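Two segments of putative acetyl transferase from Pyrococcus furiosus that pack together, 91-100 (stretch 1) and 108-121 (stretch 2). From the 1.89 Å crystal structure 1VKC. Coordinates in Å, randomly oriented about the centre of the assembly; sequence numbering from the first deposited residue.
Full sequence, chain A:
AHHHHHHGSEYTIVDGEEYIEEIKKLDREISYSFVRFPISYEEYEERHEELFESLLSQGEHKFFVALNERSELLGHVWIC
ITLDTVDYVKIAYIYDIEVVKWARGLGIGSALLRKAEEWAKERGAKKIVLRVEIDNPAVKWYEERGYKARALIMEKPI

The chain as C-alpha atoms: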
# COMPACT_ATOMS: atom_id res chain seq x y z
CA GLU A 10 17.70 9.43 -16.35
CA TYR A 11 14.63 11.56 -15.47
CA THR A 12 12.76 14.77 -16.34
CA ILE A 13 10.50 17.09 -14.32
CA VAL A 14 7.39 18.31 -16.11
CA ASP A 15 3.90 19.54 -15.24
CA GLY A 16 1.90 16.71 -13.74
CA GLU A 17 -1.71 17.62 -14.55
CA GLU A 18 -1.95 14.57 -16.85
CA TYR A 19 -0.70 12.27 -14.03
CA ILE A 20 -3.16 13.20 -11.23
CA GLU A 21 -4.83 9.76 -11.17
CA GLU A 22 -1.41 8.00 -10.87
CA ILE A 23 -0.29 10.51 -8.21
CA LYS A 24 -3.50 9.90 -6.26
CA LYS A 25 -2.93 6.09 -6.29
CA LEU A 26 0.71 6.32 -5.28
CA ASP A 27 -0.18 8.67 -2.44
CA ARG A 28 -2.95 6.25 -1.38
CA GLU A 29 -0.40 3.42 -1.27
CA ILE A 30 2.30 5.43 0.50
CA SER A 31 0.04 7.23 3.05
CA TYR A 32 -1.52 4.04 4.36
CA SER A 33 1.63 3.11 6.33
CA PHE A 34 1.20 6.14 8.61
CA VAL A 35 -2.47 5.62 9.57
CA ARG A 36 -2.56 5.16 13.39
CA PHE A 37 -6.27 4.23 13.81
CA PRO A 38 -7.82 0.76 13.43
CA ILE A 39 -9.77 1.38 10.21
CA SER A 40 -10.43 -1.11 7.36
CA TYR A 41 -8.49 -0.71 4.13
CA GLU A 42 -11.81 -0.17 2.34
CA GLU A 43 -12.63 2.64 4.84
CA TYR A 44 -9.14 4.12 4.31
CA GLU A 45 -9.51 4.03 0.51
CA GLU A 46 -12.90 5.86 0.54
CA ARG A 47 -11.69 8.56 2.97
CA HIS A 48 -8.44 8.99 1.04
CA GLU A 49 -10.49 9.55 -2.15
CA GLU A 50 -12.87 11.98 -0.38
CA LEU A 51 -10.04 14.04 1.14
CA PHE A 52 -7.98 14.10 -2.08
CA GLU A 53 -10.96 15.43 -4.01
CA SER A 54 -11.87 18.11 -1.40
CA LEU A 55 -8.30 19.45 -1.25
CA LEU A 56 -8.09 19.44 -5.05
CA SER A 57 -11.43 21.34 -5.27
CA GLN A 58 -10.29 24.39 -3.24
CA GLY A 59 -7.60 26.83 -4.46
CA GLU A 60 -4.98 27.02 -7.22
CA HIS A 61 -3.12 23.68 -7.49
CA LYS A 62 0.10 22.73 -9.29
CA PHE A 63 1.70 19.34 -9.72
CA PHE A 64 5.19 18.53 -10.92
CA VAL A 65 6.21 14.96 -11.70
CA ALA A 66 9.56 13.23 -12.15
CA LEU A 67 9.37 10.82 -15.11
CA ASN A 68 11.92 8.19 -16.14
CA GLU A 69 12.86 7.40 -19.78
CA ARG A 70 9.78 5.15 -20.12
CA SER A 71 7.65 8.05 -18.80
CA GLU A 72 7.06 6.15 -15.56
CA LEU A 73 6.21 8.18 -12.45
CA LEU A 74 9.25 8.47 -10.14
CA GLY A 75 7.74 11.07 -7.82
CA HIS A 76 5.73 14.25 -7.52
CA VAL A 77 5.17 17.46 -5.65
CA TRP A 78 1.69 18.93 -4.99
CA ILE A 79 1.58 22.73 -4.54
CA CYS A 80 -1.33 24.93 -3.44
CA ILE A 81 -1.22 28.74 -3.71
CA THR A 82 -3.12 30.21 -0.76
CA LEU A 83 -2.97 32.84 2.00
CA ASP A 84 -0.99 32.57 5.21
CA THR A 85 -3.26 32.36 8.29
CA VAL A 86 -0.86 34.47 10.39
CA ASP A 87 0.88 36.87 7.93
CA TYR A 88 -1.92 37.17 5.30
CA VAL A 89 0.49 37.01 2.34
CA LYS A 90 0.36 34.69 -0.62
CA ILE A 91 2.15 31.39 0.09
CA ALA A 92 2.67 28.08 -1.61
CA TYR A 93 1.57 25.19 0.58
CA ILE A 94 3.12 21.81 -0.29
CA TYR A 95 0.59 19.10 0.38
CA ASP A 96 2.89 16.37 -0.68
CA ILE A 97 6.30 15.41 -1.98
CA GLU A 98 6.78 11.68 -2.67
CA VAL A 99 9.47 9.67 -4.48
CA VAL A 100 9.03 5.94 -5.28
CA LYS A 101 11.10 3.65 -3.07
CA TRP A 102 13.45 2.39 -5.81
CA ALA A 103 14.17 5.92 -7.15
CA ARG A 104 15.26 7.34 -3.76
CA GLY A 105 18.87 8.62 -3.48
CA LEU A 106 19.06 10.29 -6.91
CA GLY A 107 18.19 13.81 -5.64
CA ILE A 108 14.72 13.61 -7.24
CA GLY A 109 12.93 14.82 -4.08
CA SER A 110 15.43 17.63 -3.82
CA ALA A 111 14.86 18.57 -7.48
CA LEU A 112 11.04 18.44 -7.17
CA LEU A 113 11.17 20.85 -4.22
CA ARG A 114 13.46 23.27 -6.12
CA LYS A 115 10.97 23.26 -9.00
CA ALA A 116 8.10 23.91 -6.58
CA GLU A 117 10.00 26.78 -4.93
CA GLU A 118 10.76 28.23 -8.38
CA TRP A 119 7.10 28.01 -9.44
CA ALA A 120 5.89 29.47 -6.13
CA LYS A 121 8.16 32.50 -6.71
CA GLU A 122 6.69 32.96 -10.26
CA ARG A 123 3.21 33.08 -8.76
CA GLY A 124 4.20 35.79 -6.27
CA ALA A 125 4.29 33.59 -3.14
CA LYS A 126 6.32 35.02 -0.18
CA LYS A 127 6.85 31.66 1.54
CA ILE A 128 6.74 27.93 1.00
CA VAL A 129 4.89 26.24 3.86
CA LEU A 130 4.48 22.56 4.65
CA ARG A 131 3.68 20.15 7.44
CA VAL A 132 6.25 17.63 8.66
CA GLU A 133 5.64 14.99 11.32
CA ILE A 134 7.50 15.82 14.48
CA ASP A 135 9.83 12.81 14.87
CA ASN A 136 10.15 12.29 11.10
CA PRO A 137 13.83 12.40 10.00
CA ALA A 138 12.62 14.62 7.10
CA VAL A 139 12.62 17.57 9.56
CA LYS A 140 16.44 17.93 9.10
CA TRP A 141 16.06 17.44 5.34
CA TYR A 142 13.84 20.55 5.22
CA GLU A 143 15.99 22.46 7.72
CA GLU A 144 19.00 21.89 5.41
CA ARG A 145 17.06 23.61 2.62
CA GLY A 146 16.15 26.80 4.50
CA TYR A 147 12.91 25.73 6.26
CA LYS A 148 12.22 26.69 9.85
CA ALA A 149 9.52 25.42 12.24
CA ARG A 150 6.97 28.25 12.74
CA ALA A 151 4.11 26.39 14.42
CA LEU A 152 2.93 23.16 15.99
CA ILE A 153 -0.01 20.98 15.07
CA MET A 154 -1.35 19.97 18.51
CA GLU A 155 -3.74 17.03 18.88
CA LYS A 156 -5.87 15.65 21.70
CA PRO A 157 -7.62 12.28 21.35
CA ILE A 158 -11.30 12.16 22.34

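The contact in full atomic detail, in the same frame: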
# COMPACT_ATOMS: atom_id res chain seq x y z
N ILE A 91 1.16 32.44 -0.17
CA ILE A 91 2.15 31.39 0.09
C ILE A 91 1.88 30.21 -0.81
O ILE A 91 0.81 30.12 -1.40
CB ILE A 91 2.12 30.93 1.56
CG1 ILE A 91 0.76 30.31 1.92
CG2 ILE A 91 2.48 32.13 2.49
CD1 ILE A 91 0.73 29.64 3.35
N ALA A 92 2.86 29.35 -0.95
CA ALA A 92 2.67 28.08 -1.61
C ALA A 92 2.70 27.04 -0.51
O ALA A 92 3.69 26.94 0.19
CB ALA A 92 3.74 27.82 -2.58
N TYR A 93 1.62 26.29 -0.37
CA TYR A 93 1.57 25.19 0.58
C TYR A 93 1.85 23.88 -0.19
O TYR A 93 1.23 23.61 -1.22
CB TYR A 93 0.23 25.14 1.27
CG TYR A 93 0.20 24.17 2.43
CD1 TYR A 93 -0.31 22.88 2.27
CD2 TYR A 93 0.69 24.54 3.68
CE1 TYR A 93 -0.34 21.99 3.35
CE2 TYR A 93 0.67 23.64 4.75
CZ TYR A 93 0.16 22.38 4.57
OH TYR A 93 0.13 21.51 5.64
N ILE A 94 2.78 23.10 0.31
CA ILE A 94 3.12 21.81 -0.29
C ILE A 94 2.37 20.74 0.46
O ILE A 94 2.67 20.43 1.64
CB ILE A 94 4.64 21.53 -0.20
CG1 ILE A 94 5.48 22.68 -0.75
CG2 ILE A 94 4.98 20.17 -0.87
CD1 ILE A 94 5.33 22.94 -2.17
N TYR A 95 1.37 20.17 -0.20
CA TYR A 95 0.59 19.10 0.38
C TYR A 95 1.41 17.85 0.48
O TYR A 95 1.32 17.11 1.46
CB TYR A 95 -0.65 18.82 -0.46
CG TYR A 95 -1.80 19.75 -0.15
CD1 TYR A 95 -2.37 20.53 -1.14
CD2 TYR A 95 -2.30 19.85 1.14
CE1 TYR A 95 -3.44 21.39 -0.85
CE2 TYR A 95 -3.36 20.69 1.44
CZ TYR A 95 -3.91 21.46 0.44
OH TYR A 95 -4.96 22.30 0.75
N ASP A 96 2.22 17.62 -0.54
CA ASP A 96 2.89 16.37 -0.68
C ASP A 96 4.15 16.48 -1.52
O ASP A 96 4.20 17.22 -2.47
CB ASP A 96 1.92 15.41 -1.37
CG ASP A 96 2.28 14.01 -1.20
OD1 ASP A 96 3.17 13.71 -0.37
OD2 ASP A 96 1.72 13.11 -1.84
N ILE A 97 5.17 15.71 -1.13
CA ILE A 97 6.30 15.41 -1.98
C ILE A 97 6.67 13.94 -1.71
O ILE A 97 6.90 13.55 -0.57
CB ILE A 97 7.45 16.40 -1.75
CG1 ILE A 97 8.64 16.08 -2.64
CG2 ILE A 97 7.87 16.43 -0.29
CD1 ILE A 97 9.43 17.31 -3.00
N GLU A 98 6.65 13.13 -2.77
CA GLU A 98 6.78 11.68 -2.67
C GLU A 98 7.69 11.20 -3.80
O GLU A 98 7.58 11.67 -4.93
CB GLU A 98 5.39 11.01 -2.72
CG GLU A 98 4.61 11.13 -1.41
CD GLU A 98 3.10 10.79 -1.49
OE1 GLU A 98 2.43 10.82 -0.43
OE2 GLU A 98 2.56 10.50 -2.59
N VAL A 99 8.62 10.31 -3.47
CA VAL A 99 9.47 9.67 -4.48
C VAL A 99 9.33 8.15 -4.29
O VAL A 99 9.29 7.68 -3.16
CB VAL A 99 10.94 10.12 -4.35
CG1 VAL A 99 11.85 9.37 -5.32
CG2 VAL A 99 11.05 11.64 -4.56
N VAL A 100 9.21 7.40 -5.38
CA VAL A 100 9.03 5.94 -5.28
C VAL A 100 10.26 5.30 -4.68
O VAL A 100 11.36 5.77 -4.87
CB VAL A 100 8.68 5.28 -6.63
CG1 VAL A 100 7.38 5.79 -7.12
CG2 VAL A 100 9.80 5.47 -7.67
N ILE A 108 15.98 13.30 -6.53
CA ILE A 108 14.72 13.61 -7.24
C ILE A 108 13.81 14.45 -6.35
O ILE A 108 13.23 15.43 -6.82
CB ILE A 108 14.00 12.34 -7.67
CG1 ILE A 108 14.79 11.61 -8.76
CG2 ILE A 108 12.60 12.67 -8.24
CD1 ILE A 108 14.29 10.21 -8.98
N GLY A 109 13.70 14.06 -5.08
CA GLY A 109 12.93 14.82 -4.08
C GLY A 109 13.46 16.24 -3.95
O GLY A 109 12.69 17.23 -3.94
N SER A 110 14.77 16.34 -3.90
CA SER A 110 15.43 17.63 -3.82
C SER A 110 15.11 18.49 -5.04
O SER A 110 14.77 19.66 -4.90
CB SER A 110 16.94 17.43 -3.64
OG SER A 110 17.52 18.61 -3.17
N ALA A 111 15.14 17.88 -6.23
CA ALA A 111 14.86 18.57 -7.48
C ALA A 111 13.40 19.01 -7.61
O ALA A 111 13.11 20.10 -8.12
CB ALA A 111 15.24 17.70 -8.65
N LEU A 112 12.48 18.15 -7.15
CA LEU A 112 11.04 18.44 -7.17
C LEU A 112 10.75 19.66 -6.31
O LEU A 112 10.02 20.56 -6.71
CB LEU A 112 10.23 17.22 -6.70
CG LEU A 112 10.04 16.10 -7.75
CD1 LEU A 112 9.59 14.80 -7.10
CD2 LEU A 112 9.05 16.53 -8.83
N LEU A 113 11.35 19.70 -5.12
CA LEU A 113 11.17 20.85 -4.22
C LEU A 113 11.75 22.15 -4.80
O LEU A 113 11.16 23.21 -4.66
CB LEU A 113 11.79 20.56 -2.86
CG LEU A 113 11.51 21.61 -1.77
CD1 LEU A 113 10.03 21.82 -1.61
CD2 LEU A 113 12.12 21.22 -0.45
N ARG A 114 12.91 22.07 -5.45
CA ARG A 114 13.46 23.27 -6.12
C ARG A 114 12.50 23.77 -7.17
O ARG A 114 12.27 24.98 -7.29
CB ARG A 114 14.83 22.98 -6.77
CG ARG A 114 15.95 22.93 -5.82
CD ARG A 114 17.33 23.08 -6.50
NE ARG A 114 17.58 21.98 -7.41
CZ ARG A 114 18.13 20.82 -7.05
NH1 ARG A 114 18.29 19.89 -7.93
NH2 ARG A 114 18.50 20.60 -5.80
N LYS A 115 11.93 22.86 -7.95
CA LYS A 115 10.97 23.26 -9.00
C LYS A 115 9.72 23.94 -8.40
O LYS A 115 9.24 24.95 -8.90
CB LYS A 115 10.55 22.05 -9.85
CG LYS A 115 10.03 22.43 -11.22
N ALA A 116 9.21 23.36 -7.31
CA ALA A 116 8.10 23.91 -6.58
C ALA A 116 8.40 25.31 -6.04
O ALA A 116 7.59 26.22 -6.19
CB ALA A 116 7.71 22.95 -5.42
N GLU A 117 9.56 25.48 -5.43
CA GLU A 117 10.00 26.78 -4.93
C GLU A 117 10.11 27.81 -6.07
O GLU A 117 9.66 28.97 -5.94
CB GLU A 117 11.32 26.63 -4.20
CG GLU A 117 11.16 25.88 -2.88
CD GLU A 117 12.45 25.77 -2.09
OE1 GLU A 117 12.55 24.89 -1.20
OE2 GLU A 117 13.37 26.59 -2.33
N GLU A 118 10.64 27.37 -7.19
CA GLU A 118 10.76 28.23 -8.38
C GLU A 118 9.38 28.67 -8.89
O GLU A 118 9.17 29.85 -9.15
CB GLU A 118 11.58 27.52 -9.46
CG GLU A 118 13.06 27.46 -9.09
CD GLU A 118 13.87 26.42 -9.89
OE1 GLU A 118 13.28 25.65 -10.69
OE2 GLU A 118 15.12 26.38 -9.70
N TRP A 119 8.44 27.72 -8.98
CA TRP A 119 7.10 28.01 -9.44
C TRP A 119 6.35 28.92 -8.47
O TRP A 119 5.68 29.86 -8.89
CB TRP A 119 6.32 26.73 -9.68
CG TRP A 119 4.94 26.95 -10.28
CD1 TRP A 119 4.64 27.10 -11.61
CD2 TRP A 119 3.71 27.02 -9.58
NE1 TRP A 119 3.28 27.26 -11.77
CE2 TRP A 119 2.69 27.21 -10.54
CE3 TRP A 119 3.36 26.92 -8.23
CZ2 TRP A 119 1.34 27.33 -10.18
CZ3 TRP A 119 2.02 27.04 -7.87
CH2 TRP A 119 1.03 27.23 -8.85
N ALA A 120 6.47 28.63 -7.17
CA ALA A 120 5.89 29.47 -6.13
C ALA A 120 6.33 30.95 -6.30
O ALA A 120 5.50 31.86 -6.26
CB ALA A 120 6.26 28.91 -4.72
N LYS A 121 7.62 31.16 -6.50
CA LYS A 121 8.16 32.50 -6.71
C LYS A 121 7.50 33.19 -7.92
O LYS A 121 7.15 34.36 -7.85
CB LYS A 121 9.69 32.43 -6.88
CG LYS A 121 10.43 33.71 -6.49
CD LYS A 121 11.92 33.41 -6.24
CE LYS A 121 12.71 34.66 -5.88
NZ LYS A 121 14.17 34.37 -5.73

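A helix laid across a β-strand must satisfy its own backbone first and then offer the strand a surface of side chains, and this pair from a putative acetyl transferase illustrates the principle in a compact form. Residues 91–99 belong to a strand that begins earlier in the chain; residues 108–121 are helical throughout, and the helix continues beyond them. The two axes come within 8.5 Å of each other, and their N-to-C directions differ by 150°, so the segments run roughly antiparallel. Hence the start of the helix lies by the end of the strand, where the CA atoms of Val99 and Gly109 are 6.2 Å apart, and the later part of the helix lies by its beginning, where the CA atoms of Ala92 and Ala120 approach to 5.7 Å.

No hydrogen bond joins the two segments. Within the helix the backbone is occupied with itself: Leu112 N donates to Ile108 O at 2.8 Å, Ala116 N to Leu112 O at 3.0 Å, and Ala120 N to Ala116 O at 2.8 Å, part of an unbroken i to i+4 series. These bonds also link the residues that turn toward the strand, since Ile108, Leu112, Ala116 and Ala120 recur every four positions and so fall along one face.

What holds the interface is apolar contact, and the strand supplies its share from Ala92, Ile94, Ile97 and Val99, all with CA-to-CB bonds directed toward the helix. At the end where the backbones come nearest, small meets small: Ala92 CB lies 3.5 Å from Ala120 CB, the short methyl side chains allowing the close approach. At the next pairing the backbones are farther apart, with 8.3 Å between the CA atoms of Ile94 and Ala116, and a longer side chain spans the gap, placing Ile94 CD1 4.0 Å from Ala116 CB.

Ile97 has the largest covered area of any residue here. The extended side chain (chi1 t, chi2 t) carries Ile97 CD1 to 3.8 Å from Leu112 CB and 4.0 Å from Leu113 CB. Leu113 takes part although its CA-to-CB bond points sideways. Val99 completes the row, with Val99 CG2 lying 4.1 Å from Ile108 CG2 and 4.3 Å from Leu112 CD1, so that Leu112 is shared between Ile97 and Val99.

A second kind of contact sets side chain against backbone, and it centres on Gly109. Here the main chain itself forms part of the surface: Ile97 CD1 packs 3.4 Å from Gly109 O, and Val99 CG2 lies 3.6 Å from Gly109 N. These are van der Waals contacts, and Gly109 O still accepts its helical hydrogen bond from Leu113 N at 3.0 Å. The backbone hydrogen bonds donated by Leu112 N through Lys121 N are all made within the helix, while the association, burying 383 Å² over both sides, rests on van der Waals packing, of side chains on one another and on the helix backbone.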